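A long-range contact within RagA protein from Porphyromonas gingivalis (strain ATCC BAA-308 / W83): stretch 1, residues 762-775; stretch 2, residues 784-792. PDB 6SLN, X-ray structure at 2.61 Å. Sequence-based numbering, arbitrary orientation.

Stretch 1 762-775: NRQEITKLFFGLNK
Stretch 2, residues 784-792: IWEIGYPNS

Stretch 1 leaves a strand at Gln764, runs as loop through Ile766 to Leu769, and reverses in a type I' turn from Phe770 to Leu773. Gly772 has phi/psi 73/9, where a CB would jam against the preceding carbonyl. Stretch 2 is strand from Ile784 to Glu786, then a type I turn to Tyr789, closed by Tyr789 N to Glu786 O at 2.9 Å. The two stretches bury 872 Å².

Lys775 and Glu786 form an antiparallel, non-hydrogen-bonded bridge, CA to CA 4.0 Å. Their side chains share one sheet face, with Lys775 CB 3.7 Å from Glu786 CG. Beside it, Ile787 N donates to Asn774 O at 2.9 Å.

Ile787 (m, t) is the main bump, with 131 Å² covered. It fills a hollow made largely of backbone. Its CD1 lies 3.7 Å from Lys768 CA and 3.7 Å from Leu773 O, and its CG2 is 3.6 Å from Thr767 O. Leu769 (m, t) adds a side-chain wall, CD1 to Ile787 CG1 4.1 Å.

Ile766 (m, t) points toward stretch 2. Its CD1 reaches 3.5 Å from Trp785 CA and 3.7 Å from Trp785 CD1. Leu769 CD2 packs at 3.7 Å from Trp785 CB. Phe770, chi1 34°, meets the Trp785 ring rim to rim: CE1 to CZ3 is 3.5 Å, with planes at 90°.

At the other end, Glu765 and Pro790 are in register, CA to CA 4.4 Å. Pro790 CD sits over one face of the Arg763 guanidinium, 3.2 Å from NH1. Gln764 (t, t) accepts from stretch 2: Asn791 N to Gln764 OE1 is 2.8 Å and nearly straight at 174°. Ile766 N to Tyr789 O, 3.1 Å, is a weak bond, bent to 133°. Ile766 O and Ile787 O, two acceptors, are tightly crowded at 2.4 Å.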

ATOM      1  N   ASN A 762     -35.630 -27.917 -17.310  1.00 53.37           N
ATOM      2  CA  ASN A 762     -34.317 -28.251 -17.846  1.00 50.28           C
ATOM      3  C   ASN A 762     -33.773 -29.532 -17.238  1.00 51.86           C
ATOM      4  O   ASN A 762     -33.622 -29.625 -16.016  1.00 56.32           O
ATOM      5  CB  ASN A 762     -33.332 -27.126 -17.614  1.00 43.44           C
ATOM      6  CG  ASN A 762     -32.021 -27.392 -18.301  1.00 46.19           C
ATOM      7  OD1 ASN A 762     -31.854 -27.070 -19.472  1.00 46.69           O
ATOM      8  ND2 ASN A 762     -31.098 -28.034 -17.592  1.00 45.05           N
ATOM      9  N   ARG A 763     -33.419 -30.489 -18.097  1.00 46.49           N
ATOM     10  CA  ARG A 763     -32.830 -31.757 -17.676  1.00 51.42           C
ATOM     11  C   ARG A 763     -31.345 -31.744 -18.002  1.00 54.64           C
ATOM     12  O   ARG A 763     -30.963 -31.634 -19.171  1.00 51.48           O
ATOM     13  CB  ARG A 763     -33.513 -32.950 -18.353  1.00 47.78           C
ATOM     14  CG  ARG A 763     -33.146 -34.325 -17.767  1.00 54.51           C
ATOM     15  CD  ARG A 763     -33.272 -34.342 -16.249  1.00 65.33           C
ATOM     16  NE  ARG A 763     -33.310 -35.670 -15.619  1.00 67.99           N
ATOM     17  CZ  ARG A 763     -32.405 -36.624 -15.819  1.00 78.38           C
ATOM     18  NH1 ARG A 763     -31.403 -36.429 -16.672  1.00 84.23           N
ATOM     19  NH2 ARG A 763     -32.507 -37.775 -15.175  1.00 73.02           N
ATOM     20  N   GLN A 764     -30.523 -31.857 -16.961  1.00 56.18           N
ATOM     21  CA  GLN A 764     -29.074 -31.934 -17.057  1.00 44.20           C
ATOM     22  C   GLN A 764     -28.639 -33.390 -17.208  1.00 44.58           C
ATOM     23  O   GLN A 764     -29.312 -34.307 -16.735  1.00 47.19           O
ATOM     24  CB  GLN A 764     -28.441 -31.326 -15.805  1.00 41.73           C
ATOM     25  CG  GLN A 764     -27.041 -30.808 -15.960  1.00 49.57           C
ATOM     26  CD  GLN A 764     -26.299 -30.762 -14.634  1.00 55.77           C
ATOM     27  OE1 GLN A 764     -25.801 -31.791 -14.159  1.00 53.98           O
ATOM     28  NE2 GLN A 764     -26.225 -29.566 -14.023  1.00 51.01           N
ATOM     29  N   GLU A 765     -27.503 -33.597 -17.880  1.00 46.32           N
ATOM     30  CA  GLU A 765     -26.958 -34.948 -18.013  1.00 44.74           C
ATOM     31  C   GLU A 765     -25.458 -34.817 -18.259  1.00 47.32           C
ATOM     32  O   GLU A 765     -25.038 -34.523 -19.382  1.00 42.62           O
ATOM     33  CB  GLU A 765     -27.631 -35.741 -19.128  1.00 50.64           C
ATOM     34  CG  GLU A 765     -27.149 -37.220 -19.190  1.00 59.95           C
ATOM     35  CD  GLU A 765     -27.624 -38.009 -20.417  1.00 58.78           C
ATOM     36  OE1 GLU A 765     -28.688 -37.690 -20.987  1.00 60.22           O
ATOM     37  OE2 GLU A 765     -26.925 -38.967 -20.803  1.00 57.75           O
ATOM     38  N   ILE A 766     -24.674 -35.029 -17.199  1.00 52.02           N
ATOM     39  CA  ILE A 766     -23.271 -35.368 -17.383  1.00 53.43           C
ATOM     40  C   ILE A 766     -23.190 -36.512 -18.374  1.00 54.48           C
ATOM     41  O   ILE A 766     -24.026 -37.416 -18.354  1.00 62.42           O
ATOM     42  CB  ILE A 766     -22.642 -35.750 -16.033  1.00 52.07           C
ATOM     43  CG1 ILE A 766     -22.866 -34.619 -15.014  1.00 51.35           C
ATOM     44  CG2 ILE A 766     -21.165 -36.112 -16.210  1.00 44.57           C
ATOM     45  CD1 ILE A 766     -22.647 -35.037 -13.589  1.00 46.04           C
ATOM     46  N   THR A 767     -22.222 -36.467 -19.278  1.00 49.63           N
ATOM     47  CA  THR A 767     -22.051 -37.575 -20.209  1.00 50.04           C
ATOM     48  C   THR A 767     -20.644 -38.163 -20.208  1.00 50.32           C
ATOM     49  O   THR A 767     -20.449 -39.257 -20.746  1.00 43.66           O
ATOM     50  CB  THR A 767     -22.450 -37.150 -21.640  1.00 43.58           C
ATOM     51  OG1 THR A 767     -21.839 -35.905 -21.981  1.00 52.81           O
ATOM     52  CG2 THR A 767     -23.950 -36.972 -21.737  1.00 44.19           C
ATOM     53  N   LYS A 768     -19.671 -37.497 -19.597  1.00 46.40           N
ATOM     54  CA  LYS A 768     -18.302 -37.985 -19.546  1.00 42.34           C
ATOM     55  C   LYS A 768     -17.598 -37.216 -18.449  1.00 43.88           C
ATOM     56  O   LYS A 768     -17.870 -36.024 -18.253  1.00 40.13           O
ATOM     57  CB  LYS A 768     -17.571 -37.798 -20.886  1.00 41.80           C
ATOM     58  CG  LYS A 768     -16.260 -38.559 -21.004  1.00 58.62           C
ATOM     59  CD  LYS A 768     -15.483 -38.241 -22.306  1.00 61.54           C
ATOM     60  CE  LYS A 768     -16.310 -38.459 -23.556  1.00 64.66           C
ATOM     61  NZ  LYS A 768     -16.809 -37.154 -24.093  1.00 66.76           N
ATOM     62  N   LEU A 769     -16.676 -37.888 -17.751  1.00 43.43           N
ATOM     63  CA  LEU A 769     -16.008 -37.269 -16.611  1.00 45.72           C
ATOM     64  C   LEU A 769     -14.512 -37.274 -16.866  1.00 45.14           C
ATOM     65  O   LEU A 769     -14.072 -36.743 -17.874  1.00 50.26           O
ATOM     66  CB  LEU A 769     -16.417 -37.924 -15.317  1.00 47.31           C
ATOM     67  CG  LEU A 769     -17.843 -37.616 -14.895  1.00 46.64           C
ATOM     68  CD1 LEU A 769     -18.353 -38.597 -13.839  1.00 48.60           C
ATOM     69  CD2 LEU A 769     -17.892 -36.183 -14.428  1.00 39.29           C
ATOM     70  N   PHE A 770     -13.719 -37.800 -15.944  1.00 44.44           N
ATOM     71  CA  PHE A 770     -12.270 -37.754 -16.028  1.00 40.08           C
ATOM     72  C   PHE A 770     -11.719 -39.110 -15.599  1.00 52.15           C
ATOM     73  O   PHE A 770     -12.361 -39.840 -14.836  1.00 51.35           O
ATOM     74  CB  PHE A 770     -11.690 -36.629 -15.151  1.00 37.97           C
ATOM     75  CG  PHE A 770     -12.455 -36.365 -13.864  1.00 43.36           C
ATOM     76  CD1 PHE A 770     -13.611 -35.597 -13.867  1.00 47.47           C
ATOM     77  CD2 PHE A 770     -11.992 -36.857 -12.651  1.00 37.90           C
ATOM     78  CE1 PHE A 770     -14.301 -35.331 -12.691  1.00 48.47           C
ATOM     79  CE2 PHE A 770     -12.674 -36.589 -11.476  1.00 43.02           C
ATOM     80  CZ  PHE A 770     -13.834 -35.825 -11.497  1.00 44.83           C
ATOM     81  N   PHE A 771     -10.528 -39.451 -16.100  1.00 46.39           N
ATOM     82  CA  PHE A 771      -9.808 -40.655 -15.695  1.00 44.11           C
ATOM     83  C   PHE A 771     -10.560 -41.934 -16.035  1.00 48.56           C
ATOM     84  O   PHE A 771     -10.335 -42.980 -15.406  1.00 49.37           O
ATOM     85  CB  PHE A 771      -9.484 -40.630 -14.191  1.00 50.06           C
ATOM     86  CG  PHE A 771      -8.852 -39.336 -13.717  1.00 58.20           C
ATOM     87  CD1 PHE A 771      -8.070 -38.565 -14.578  1.00 62.34           C
ATOM     88  CD2 PHE A 771      -9.033 -38.895 -12.417  1.00 59.84           C
ATOM     89  CE1 PHE A 771      -7.488 -37.369 -14.150  1.00 61.82           C
ATOM     90  CE2 PHE A 771      -8.451 -37.704 -11.985  1.00 67.79           C
ATOM     91  CZ  PHE A 771      -7.676 -36.938 -12.860  1.00 61.70           C
ATOM     92  N   GLY A 772     -11.463 -41.886 -17.010  1.00 52.12           N
ATOM     93  CA  GLY A 772     -12.299 -43.051 -17.241  1.00 48.94           C
ATOM     94  C   GLY A 772     -13.377 -43.288 -16.203  1.00 44.02           C
ATOM     95  O   GLY A 772     -14.019 -44.342 -16.235  1.00 48.99           O
ATOM     96  N   LEU A 773     -13.606 -42.341 -15.291  1.00 44.23           N
ATOM     97  CA  LEU A 773     -14.583 -42.540 -14.221  1.00 47.58           C
ATOM     98  C   LEU A 773     -15.996 -42.533 -14.769  1.00 49.40           C
ATOM     99  O   LEU A 773     -16.379 -41.642 -15.532  1.00 46.91           O
ATOM    100  CB  LEU A 773     -14.461 -41.459 -13.148  1.00 46.23           C
ATOM    101  CG  LEU A 773     -13.149 -41.551 -12.373  1.00 50.86           C
ATOM    102  CD1 LEU A 773     -12.868 -40.317 -11.474  1.00 43.71           C
ATOM    103  CD2 LEU A 773     -13.171 -42.856 -11.599  1.00 41.61           C
ATOM    104  N   ASN A 774     -16.771 -43.541 -14.381  1.00 49.48           N
ATOM    105  CA  ASN A 774     -18.203 -43.470 -14.601  1.00 51.91           C
ATOM    106  C   ASN A 774     -18.855 -42.465 -13.646  1.00 51.66           C
ATOM    107  O   ASN A 774     -19.878 -41.856 -13.981  1.00 51.17           O
ATOM    108  CB  ASN A 774     -18.774 -44.874 -14.457  1.00 61.63           C
ATOM    109  CG  ASN A 774     -20.255 -44.884 -14.304  1.00 74.35           C
ATOM    110  OD1 ASN A 774     -20.769 -45.174 -13.218  1.00 85.65           O
ATOM    111  ND2 ASN A 774     -20.970 -44.581 -15.387  1.00 70.44           N
ATOM    112  N   LYS A 775     -18.249 -42.223 -12.486  1.00 46.85           N
ATOM    113  CA  LYS A 775     -18.876 -41.364 -11.497  1.00 46.06           C
ATOM    114  C   LYS A 775     -17.838 -40.829 -10.514  1.00 46.46           C
ATOM    115  O   LYS A 775     -16.815 -41.472 -10.246  1.00 41.43           O
ATOM    116  CB  LYS A 775     -19.989 -42.118 -10.749  1.00 48.54           C
ATOM    117  CG  LYS A 775     -19.485 -43.175  -9.781  1.00 48.42           C
ATOM    118  CD  LYS A 775     -20.613 -43.718  -8.928  1.00 59.27           C
ATOM    119  CE  LYS A 775     -20.084 -44.362  -7.650  1.00 65.61           C
ATOM    120  NZ  LYS A 775     -19.397 -45.659  -7.926  1.00 65.05           N
ATOM    121  N   ILE A 784     -22.804 -35.824  -6.290  1.00 44.05           N
ATOM    122  CA  ILE A 784     -22.044 -36.742  -7.129  1.00 39.90           C
ATOM    123  C   ILE A 784     -22.205 -36.351  -8.590  1.00 50.12           C
ATOM    124  O   ILE A 784     -23.271 -35.893  -9.025  1.00 46.81           O
ATOM    125  CB  ILE A 784     -22.465 -38.210  -6.917  1.00 46.85           C
ATOM    126  CG1 ILE A 784     -21.438 -39.164  -7.535  1.00 43.55           C
ATOM    127  CG2 ILE A 784     -23.812 -38.466  -7.546  1.00 50.04           C
ATOM    128  CD1 ILE A 784     -21.752 -40.615  -7.333  1.00 43.21           C
ATOM    129  N   TRP A 785     -21.109 -36.493  -9.327  1.00 47.40           N
ATOM    130  CA  TRP A 785     -21.118 -36.549 -10.776  1.00 49.49           C
ATOM    131  C   TRP A 785     -21.224 -38.017 -11.196  1.00 53.06           C
ATOM    132  O   TRP A 785     -20.406 -38.843 -10.775  1.00 52.76           O
ATOM    133  CB  TRP A 785     -19.845 -35.912 -11.316  1.00 55.48           C
ATOM    134  CG  TRP A 785     -19.709 -34.433 -11.023  1.00 61.91           C
ATOM    135  CD1 TRP A 785     -20.719 -33.535 -10.801  1.00 59.15           C
ATOM    136  CD2 TRP A 785     -18.487 -33.683 -10.952  1.00 58.08           C
ATOM    137  NE1 TRP A 785     -20.195 -32.281 -10.590  1.00 55.46           N
ATOM    138  CE2 TRP A 785     -18.828 -32.350 -10.681  1.00 54.70           C
ATOM    139  CE3 TRP A 785     -17.139 -34.014 -11.090  1.00 62.90           C
ATOM    140  CZ2 TRP A 785     -17.868 -31.348 -10.551  1.00 52.29           C
ATOM    141  CZ3 TRP A 785     -16.186 -33.012 -10.947  1.00 56.80           C
ATOM    142  CH2 TRP A 785     -16.555 -31.703 -10.687  1.00 35.80           C
ATOM    143  N   GLU A 786     -22.245 -38.355 -11.989  1.00 48.17           N
ATOM    144  CA  GLU A 786     -22.410 -39.720 -12.483  1.00 44.97           C
ATOM    145  C   GLU A 786     -22.922 -39.701 -13.919  1.00 48.61           C
ATOM    146  O   GLU A 786     -23.935 -39.062 -14.216  1.00 43.21           O
ATOM    147  CB  GLU A 786     -23.359 -40.523 -11.591  1.00 46.55           C
ATOM    148  CG  GLU A 786     -23.451 -41.983 -11.980  1.00 54.01           C
ATOM    149  CD  GLU A 786     -24.156 -42.810 -10.935  1.00 55.03           C
ATOM    150  OE1 GLU A 786     -24.495 -42.244  -9.886  1.00 55.18           O
ATOM    151  OE2 GLU A 786     -24.374 -44.022 -11.154  1.00 62.71           O
ATOM    152  N   ILE A 787     -22.244 -40.441 -14.799  1.00 50.64           N
ATOM    153  CA  ILE A 787     -22.375 -40.223 -16.241  1.00 57.38           C
ATOM    154  C   ILE A 787     -23.809 -40.371 -16.739  1.00 61.46           C
ATOM    155  O   ILE A 787     -24.191 -39.754 -17.735  1.00 79.37           O
ATOM    156  CB  ILE A 787     -21.402 -41.155 -16.997  1.00 56.85           C
ATOM    157  CG1 ILE A 787     -20.034 -40.477 -17.109  1.00 53.74           C
ATOM    158  CG2 ILE A 787     -21.937 -41.555 -18.386  1.00 44.95           C
ATOM    159  CD1 ILE A 787     -19.066 -41.211 -17.965  1.00 43.79           C
ATOM    160  N   GLY A 788     -24.631 -41.161 -16.088  1.00 45.25           N
ATOM    161  CA  GLY A 788     -25.942 -41.168 -16.701  1.00 52.25           C
ATOM    162  C   GLY A 788     -26.925 -40.088 -16.274  1.00 59.85           C
ATOM    163  O   GLY A 788     -28.104 -40.171 -16.646  1.00 55.52           O
ATOM    164  N   TYR A 789     -26.511 -39.084 -15.506  1.00 58.74           N
ATOM    165  CA  TYR A 789     -27.457 -38.351 -14.680  1.00 50.28           C
ATOM    166  C   TYR A 789     -27.060 -36.886 -14.538  1.00 56.02           C
ATOM    167  O   TYR A 789     -25.909 -36.520 -14.788  1.00 66.06           O
ATOM    168  CB  TYR A 789     -27.545 -38.984 -13.284  1.00 45.53           C
ATOM    169  CG  TYR A 789     -27.810 -40.472 -13.280  1.00 55.04           C
ATOM    170  CD1 TYR A 789     -26.760 -41.386 -13.205  1.00 58.92           C
ATOM    171  CD2 TYR A 789     -29.113 -40.967 -13.341  1.00 53.35           C
ATOM    172  CE1 TYR A 789     -27.002 -42.746 -13.195  1.00 58.59           C
ATOM    173  CE2 TYR A 789     -29.364 -42.324 -13.325  1.00 50.23           C
ATOM    174  CZ  TYR A 789     -28.309 -43.212 -13.252  1.00 59.91           C
ATOM    175  OH  TYR A 789     -28.554 -44.570 -13.238  1.00 66.64           O
ATOM    176  N   PRO A 790     -27.992 -36.037 -14.119  1.00 56.51           N
ATOM    177  CA  PRO A 790     -27.607 -34.697 -13.653  1.00 45.77           C
ATOM    178  C   PRO A 790     -26.790 -34.774 -12.374  1.00 44.75           C
ATOM    179  O   PRO A 790     -26.783 -35.785 -11.664  1.00 44.97           O
ATOM    180  CB  PRO A 790     -28.948 -33.999 -13.400  1.00 42.66           C
ATOM    181  CG  PRO A 790     -29.915 -35.128 -13.184  1.00 45.05           C
ATOM    182  CD  PRO A 790     -29.451 -36.224 -14.108  1.00 53.77           C
ATOM    183  N   ASN A 791     -26.050 -33.690 -12.126  1.00 43.18           N
ATOM    184  CA  ASN A 791     -25.453 -33.447 -10.817  1.00 41.41           C
ATOM    185  C   ASN A 791     -26.500 -33.720  -9.752  1.00 55.95           C
ATOM    186  O   ASN A 791     -27.541 -33.053  -9.709  1.00 61.51           O
ATOM    187  CB  ASN A 791     -24.975 -31.993 -10.747  1.00 39.15           C
ATOM    188  CG  ASN A 791     -24.091 -31.712  -9.547  1.00 48.79           C
ATOM    189  OD1 ASN A 791     -23.679 -32.633  -8.837  1.00 52.69           O
ATOM    190  ND2 ASN A 791     -23.791 -30.438  -9.315  1.00 41.89           N
ATOM    191  N   SER A 792     -26.253 -34.742  -8.937  1.00 59.43           N
ATOM    192  CA  SER A 792     -27.270 -35.273  -8.042  1.00 57.82           C
ATOM    193  C   SER A 792     -26.729 -35.402  -6.622  1.00 59.66           C
ATOM    194  O   SER A 792     -25.518 -35.343  -6.385  1.00 59.30           O
ATOM    195  CB  SER A 792     -27.789 -36.632  -8.541  1.00 50.33           C
ATOM    196  OG  SER A 792     -28.493 -36.472  -9.764  1.00 46.71           O
TER